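PDB 2IX4: 3-oxoacyl-[acyl-carrier-protein] synthase, mitochondrial from Arabidopsis thaliana, which catalyses the condensation steps of mitochondrial fatty acid synthesis, adding two carbons from malonyl-ACP to a growing acyl chain. Local coordinates for residues G90-A95 with G204-S209; C94-A99 with S252-L257; A62-Y67 with I248-G253. All blocks are in the same frame, centred on the assembly; numbering follows the deposited sequence.

Contact 1 of 3, residues G90-A95 with G204-S209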
# COMPACT_ATOMS: atom_id res chain seq x y z
N GLY A 90 3.44 13.69 -9.07
CA GLY A 90 4.42 14.51 -9.79
C GLY A 90 5.83 14.40 -9.24
O GLY A 90 6.80 14.38 -10.00
N TYR A 91 5.95 14.33 -7.91
CA TYR A 91 7.24 14.16 -7.25
C TYR A 91 7.90 12.84 -7.66
O TYR A 91 9.09 12.81 -7.98
CB TYR A 91 7.10 14.20 -5.72
CG TYR A 91 6.71 15.54 -5.13
CD1 TYR A 91 6.22 15.61 -3.82
CD2 TYR A 91 6.81 16.72 -5.86
CE1 TYR A 91 5.86 16.82 -3.26
CE2 TYR A 91 6.44 17.95 -5.30
CZ TYR A 91 5.97 17.98 -4.00
OH TYR A 91 5.60 19.18 -3.43
N ALA A 92 7.11 11.77 -7.66
CA ALA A 92 7.58 10.44 -8.00
C ALA A 92 8.01 10.35 -9.45
O ALA A 92 9.05 9.77 -9.75
CB ALA A 92 6.51 9.40 -7.70
N VAL A 93 7.22 10.94 -10.34
CA VAL A 93 7.55 10.94 -11.77
C VAL A 93 8.85 11.72 -12.01
O VAL A 93 9.72 11.26 -12.75
CB VAL A 93 6.38 11.47 -12.64
CG1 VAL A 93 6.81 11.63 -14.11
CG2 VAL A 93 5.18 10.54 -12.54
N CYS A 94 8.96 12.88 -11.36
CA CYS A 94 10.18 13.70 -11.43
C CYS A 94 11.41 12.90 -10.98
O CYS A 94 12.42 12.86 -11.69
CB CYS A 94 10.01 14.96 -10.57
SG CYS A 94 11.46 16.04 -10.53
N ALA A 95 11.31 12.27 -9.81
CA ALA A 95 12.39 11.46 -9.26
C ALA A 95 12.69 10.22 -10.10
O ALA A 95 13.86 9.86 -10.29
CB ALA A 95 12.08 11.07 -7.82
N GLY A 204 10.55 3.08 -4.83
CA GLY A 204 10.76 4.13 -3.84
C GLY A 204 9.51 4.60 -3.13
O GLY A 204 8.58 3.82 -2.89
N GLY A 205 9.49 5.88 -2.80
CA GLY A 205 8.41 6.45 -2.02
C GLY A 205 8.16 7.90 -2.38
O GLY A 205 9.04 8.58 -2.90
N THR A 206 6.94 8.35 -2.13
CA THR A 206 6.57 9.74 -2.39
C THR A 206 5.54 10.22 -1.38
O THR A 206 4.76 9.42 -0.85
CB THR A 206 6.06 9.95 -3.84
OG1 THR A 206 5.77 11.33 -4.05
CG2 THR A 206 4.81 9.11 -4.14
N GLU A 207 5.56 11.51 -1.09
CA GLU A 207 4.59 12.12 -0.18
C GLU A 207 4.51 13.62 -0.39
O GLU A 207 5.53 14.29 -0.54
CB GLU A 207 4.94 11.82 1.28
CG GLU A 207 3.74 11.89 2.22
CD GLU A 207 2.93 10.61 2.22
OE1 GLU A 207 3.44 9.60 2.76
OE2 GLU A 207 1.80 10.60 1.69
N SER A 208 3.29 14.12 -0.42
CA SER A 208 3.04 15.55 -0.43
C SER A 208 1.84 15.80 0.46
O SER A 208 0.72 15.95 -0.01
CB SER A 208 2.76 16.04 -1.85
OG SER A 208 2.73 17.46 -1.86
N SER A 209 2.10 15.81 1.76
CA SER A 209 1.04 15.87 2.74
C SER A 209 1.18 17.08 3.67
O SER A 209 0.82 17.01 4.84
CB SER A 209 1.00 14.56 3.53
OG SER A 209 -0.31 14.29 3.99
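The ring of Y91 meets 204-209 mainly by its rim: the carbonyl oxygen of E207 sits in the ring plane, 3.6 Å from Y91 CD1. T206 OG1 also lies near that plane, 3.6 Å from Y91 CB. S208 approaches obliquely, its OG 3.5 Å from Y91 CE1 and its CB just as near. F74, from a loop, makes an edge-to-face pair with the same tyrosine. In Y91 chi1 of -68° sets CG anti to the carbonyl carbon, and the ring lies beside E207 and S208. The hydroxyl finds its partners elsewhere, bonding to E250 OE1 and Y67 OH; S208 OG bonds to E250 OE1 as well, so the two hydroxyls share one acceptor oxygen.

This is helix 87-102 packed over strand 200-207 of the main sheet in the thiolase fold, and the two segments run at 142° to each other. Their axes come within 7.8 Å, an approach that suits the small A92, whose CB rests 3.9 Å from T206 CB and slightly farther from T206 CG2. Across from the alanine, T206 has OG1 anti to its backbone N (chi1 -178°). The hydroxyl bonds to the carbonyl of F88, one turn back on the helix, while CG2 takes the crowded position between N and the carbonyl carbon.

E207 touches Y91 through its backbone, and its side chain leaves on the other side of the strand. There it joins the hexanoic acid pocket, its carboxylate held by the backbone N-H groups of G362 and I124. The E207 side chain is about 7 Å from that of C179, the predicted catalytic cysteine.

Contact 2 of 3, residues C94-A99 with S252-L257; sequences CAADEA and SGVIVL
Apolar packing carries this contact, with V254 wedged against A95 and A96. Its two methyls divide the work: CG2 lies 3.8 Å from A95 CB, while CG1, anti to the backbone N (chi1 172°), reaches A96 CA at 3.7 Å and also touches A96 CB. One turn further along the helix, A99 CB touches both valines, 4.2 Å from V254 CG1 and 4.0 Å from V256 CG2. With three alanines on this side, the helix axis can come as close as 7.2 Å to the strand.

A second set of contacts brings carbon against backbone or hydroxyl oxygen. A99 CB sits 3.5 Å from V254 O, and V256 CG2 lies 3.6 Å from A99 O. At S252, OG touches A95 CB at 3.9 Å but spends its hydrogen-bonding on the carbonyl of G205 in the neighbouring strand.

On the helix flank the carboxylate of E98 accepts the backbone N-H groups of M10 and V18; the strand itself is bonded to strands 3-12 and 200-207. On the far side of the strand, I255 and L257 pack on helix 181-195. Helix and strand run the same way, 30° apart, and strand 251-259 thus belongs to a sheet between helix layers, as in the five-layered alpha-beta-alpha-beta-alpha thiolase fold.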
# COMPACT_ATOMS: atom_id res chain seq x y z
N CYS A 94 8.96 12.88 -11.36
CA CYS A 94 10.18 13.70 -11.43
C CYS A 94 11.41 12.90 -10.98
O CYS A 94 12.42 12.86 -11.69
CB CYS A 94 10.01 14.96 -10.57
SG CYS A 94 11.46 16.04 -10.53
N ALA A 95 11.31 12.27 -9.81
CA ALA A 95 12.39 11.46 -9.26
C ALA A 95 12.69 10.22 -10.10
O ALA A 95 13.86 9.86 -10.29
CB ALA A 95 12.08 11.07 -7.82
N ALA A 96 11.64 9.57 -10.60
CA ALA A 96 11.79 8.38 -11.43
C ALA A 96 12.50 8.70 -12.73
O ALA A 96 13.33 7.92 -13.19
CB ALA A 96 10.45 7.72 -11.70
N ASP A 97 12.19 9.86 -13.31
CA ASP A 97 12.82 10.30 -14.55
C ASP A 97 14.32 10.53 -14.38
O ASP A 97 15.11 10.18 -15.27
CB ASP A 97 12.16 11.58 -15.07
CG ASP A 97 12.55 11.89 -16.50
OD1 ASP A 97 13.30 12.87 -16.71
OD2 ASP A 97 12.13 11.14 -17.41
N GLU A 98 14.70 11.12 -13.25
CA GLU A 98 16.11 11.32 -12.92
C GLU A 98 16.83 9.99 -12.72
O GLU A 98 17.90 9.76 -13.28
CB GLU A 98 16.27 12.20 -11.67
CG GLU A 98 17.72 12.53 -11.33
CD GLU A 98 17.91 13.12 -9.94
OE1 GLU A 98 16.91 13.33 -9.21
OE2 GLU A 98 19.07 13.38 -9.58
N ALA A 99 16.22 9.10 -11.92
CA ALA A 99 16.77 7.78 -11.65
C ALA A 99 16.99 6.95 -12.93
O ALA A 99 18.05 6.36 -13.11
CB ALA A 99 15.88 7.02 -10.67
N SER A 252 10.13 12.97 -2.77
CA SER A 252 10.17 11.61 -3.30
C SER A 252 11.60 11.13 -3.44
O SER A 252 12.51 11.91 -3.74
CB SER A 252 9.48 11.54 -4.66
OG SER A 252 9.44 10.21 -5.15
N GLY A 253 11.79 9.83 -3.22
CA GLY A 253 13.04 9.16 -3.52
C GLY A 253 12.73 7.96 -4.38
O GLY A 253 11.85 7.17 -4.06
N VAL A 254 13.45 7.84 -5.49
CA VAL A 254 13.25 6.72 -6.41
C VAL A 254 14.61 6.17 -6.84
O VAL A 254 15.52 6.93 -7.19
CB VAL A 254 12.40 7.12 -7.65
CG1 VAL A 254 12.38 6.01 -8.68
CG2 VAL A 254 10.97 7.49 -7.24
N ILE A 255 14.75 4.85 -6.78
CA ILE A 255 15.95 4.18 -7.27
C ILE A 255 15.63 3.18 -8.37
O ILE A 255 14.50 2.69 -8.47
CB ILE A 255 16.75 3.47 -6.14
CG1 ILE A 255 15.92 2.36 -5.48
CG2 ILE A 255 17.23 4.48 -5.11
CD1 ILE A 255 16.67 1.56 -4.42
N VAL A 256 16.63 2.89 -9.20
CA VAL A 256 16.53 1.81 -10.17
C VAL A 256 17.27 0.61 -9.59
O VAL A 256 18.49 0.65 -9.39
CB VAL A 256 17.10 2.20 -11.56
CG1 VAL A 256 17.06 1.01 -12.51
CG2 VAL A 256 16.32 3.36 -12.15
N LEU A 257 16.51 -0.44 -9.29
CA LEU A 257 17.07 -1.71 -8.88
C LEU A 257 17.12 -2.62 -10.09
O LEU A 257 16.22 -2.58 -10.93
CB LEU A 257 16.18 -2.35 -7.81
CG LEU A 257 16.06 -1.67 -6.45
CD1 LEU A 257 14.80 -2.15 -5.76
CD2 LEU A 257 17.29 -1.96 -5.59

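Contact 3 of 3, residues A62-Y67 with I248-G253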
# COMPACT_ATOMS: atom_id res chain seq x y z
N ALA A 62 7.51 23.33 8.66
CA ALA A 62 7.49 22.22 7.71
C ALA A 62 8.66 22.32 6.74
O ALA A 62 9.26 23.38 6.59
CB ALA A 62 6.16 22.17 6.95
N ALA A 63 8.98 21.20 6.08
CA ALA A 63 10.07 21.16 5.11
C ALA A 63 9.51 21.00 3.70
O ALA A 63 8.91 19.98 3.38
CB ALA A 63 11.01 20.04 5.44
N PHE A 64 9.73 22.02 2.87
CA PHE A 64 9.08 22.12 1.57
C PHE A 64 10.02 21.88 0.40
O PHE A 64 11.16 22.34 0.39
CB PHE A 64 8.48 23.52 1.39
CG PHE A 64 7.35 23.84 2.33
CD1 PHE A 64 7.60 24.43 3.57
CD2 PHE A 64 6.03 23.56 1.98
CE1 PHE A 64 6.56 24.73 4.44
CE2 PHE A 64 4.99 23.86 2.84
CZ PHE A 64 5.26 24.44 4.08
N VAL A 65 9.52 21.17 -0.61
CA VAL A 65 10.20 21.08 -1.90
C VAL A 65 10.20 22.48 -2.54
O VAL A 65 9.15 23.11 -2.63
CB VAL A 65 9.49 20.07 -2.83
CG1 VAL A 65 9.95 20.24 -4.28
CG2 VAL A 65 9.70 18.64 -2.34
N PRO A 66 11.38 22.96 -2.98
CA PRO A 66 11.43 24.23 -3.70
C PRO A 66 10.90 24.11 -5.13
O PRO A 66 11.40 23.30 -5.92
CB PRO A 66 12.92 24.59 -3.70
CG PRO A 66 13.62 23.29 -3.61
CD PRO A 66 12.72 22.37 -2.81
N TYR A 67 9.89 24.92 -5.45
CA TYR A 67 9.29 24.95 -6.79
C TYR A 67 9.94 26.03 -7.63
O TYR A 67 10.43 27.03 -7.10
CB TYR A 67 7.79 25.24 -6.69
CG TYR A 67 6.91 24.06 -6.31
CD1 TYR A 67 5.77 23.76 -7.04
CD2 TYR A 67 7.21 23.26 -5.20
CE1 TYR A 67 4.95 22.68 -6.69
CE2 TYR A 67 6.40 22.19 -4.85
CZ TYR A 67 5.27 21.91 -5.60
OH TYR A 67 4.46 20.84 -5.25
N ILE A 248 6.93 17.76 9.64
CA ILE A 248 6.44 17.16 8.40
C ILE A 248 7.23 17.71 7.22
O ILE A 248 7.43 18.91 7.11
CB ILE A 248 4.91 17.39 8.18
CG1 ILE A 248 4.09 16.75 9.30
CG2 ILE A 248 4.44 16.80 6.85
CD1 ILE A 248 2.59 16.99 9.18
N GLY A 249 7.69 16.81 6.36
CA GLY A 249 8.36 17.18 5.12
C GLY A 249 7.65 16.56 3.93
O GLY A 249 6.69 15.82 4.10
N GLU A 250 8.14 16.85 2.73
CA GLU A 250 7.54 16.31 1.51
C GLU A 250 8.62 16.01 0.47
O GLU A 250 9.71 16.57 0.52
CB GLU A 250 6.53 17.30 0.93
CG GLU A 250 7.14 18.65 0.56
CD GLU A 250 6.23 19.54 -0.26
OE1 GLU A 250 5.19 19.06 -0.75
OE2 GLU A 250 6.56 20.74 -0.41
N GLY A 251 8.30 15.12 -0.46
CA GLY A 251 9.18 14.85 -1.59
C GLY A 251 9.10 13.41 -2.05
O GLY A 251 8.13 12.71 -1.76
N SER A 252 10.13 12.97 -2.77
CA SER A 252 10.17 11.61 -3.30
C SER A 252 11.60 11.13 -3.44
O SER A 252 12.51 11.91 -3.74
CB SER A 252 9.48 11.54 -4.66
OG SER A 252 9.44 10.21 -5.15
N GLY A 253 11.79 9.83 -3.22
CA GLY A 253 13.04 9.16 -3.52
C GLY A 253 12.73 7.96 -4.38
O GLY A 253 11.85 7.17 -4.06
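Residues I248 to E250 run alongside A62 to V65 close to the active site of the thiolase fold: G249 bonds through its backbone to H359, a probable catalytic residue. The two runs are parallel, 6° apart in direction. A63 N bonds to I248 O at 3.0 Å. A63 O in turn receives a weak bond from E250 N, at 3.3 Å, and touches G249 CA.

Past A63 the side chain of E250 takes over. Its CG lies between the backbone N and carbonyl carbon (chi1 60°), near A63 O, and from there the chain extends across V65. E250 OE2 accepts V65 N at 3.0 Å on its anti side, the donor standing somewhat above the carboxylate plane. The same oxygen lies 3.7 Å from F64 CD2, with carboxylate and ring planes nearly perpendicular. With OE1 bonded to Y91 and S208, both carboxylate oxygens are engaged. An alanine in place of E250 would probably leave V65 N without its acceptor and those two hydroxyls without their common mate. V65 CG2 packs 3.5 Å from E250 O, a buried oxygen with no hydrogen-bonding partner in the model, and 3.9 Å from G251 CA. At G251 the backbone angles would jam a CB against the preceding carbonyl. The result is two runs lying side by side in the same direction, joined by a few backbone bonds and by a buried carboxylate, near the active site of the thiolase fold.

Overall arrangement
All three contacts are buried, and none touches the partner subunit. Contacts 1 and 2 use successive turns of helix 87-102 on neighbouring strands of one sheet: contact 1 runs against 200-207, contact 2 with 251-259, and the adjacency of the strands brings the two together. Contact 3 shares strand 251-259 with contact 2 but lies around I248 to G251, nearer the active site. The chemistry shifts accordingly. Contact 2, away from the annotated sites, is alanine and valine packing; contact 1 mixes packing with hydroxyls and reaches the acyl pocket through E207; contact 3 relies on hydrogen bonds. The tyrosine hydroxyl and the E250 carboxylate join contacts 1 and 3.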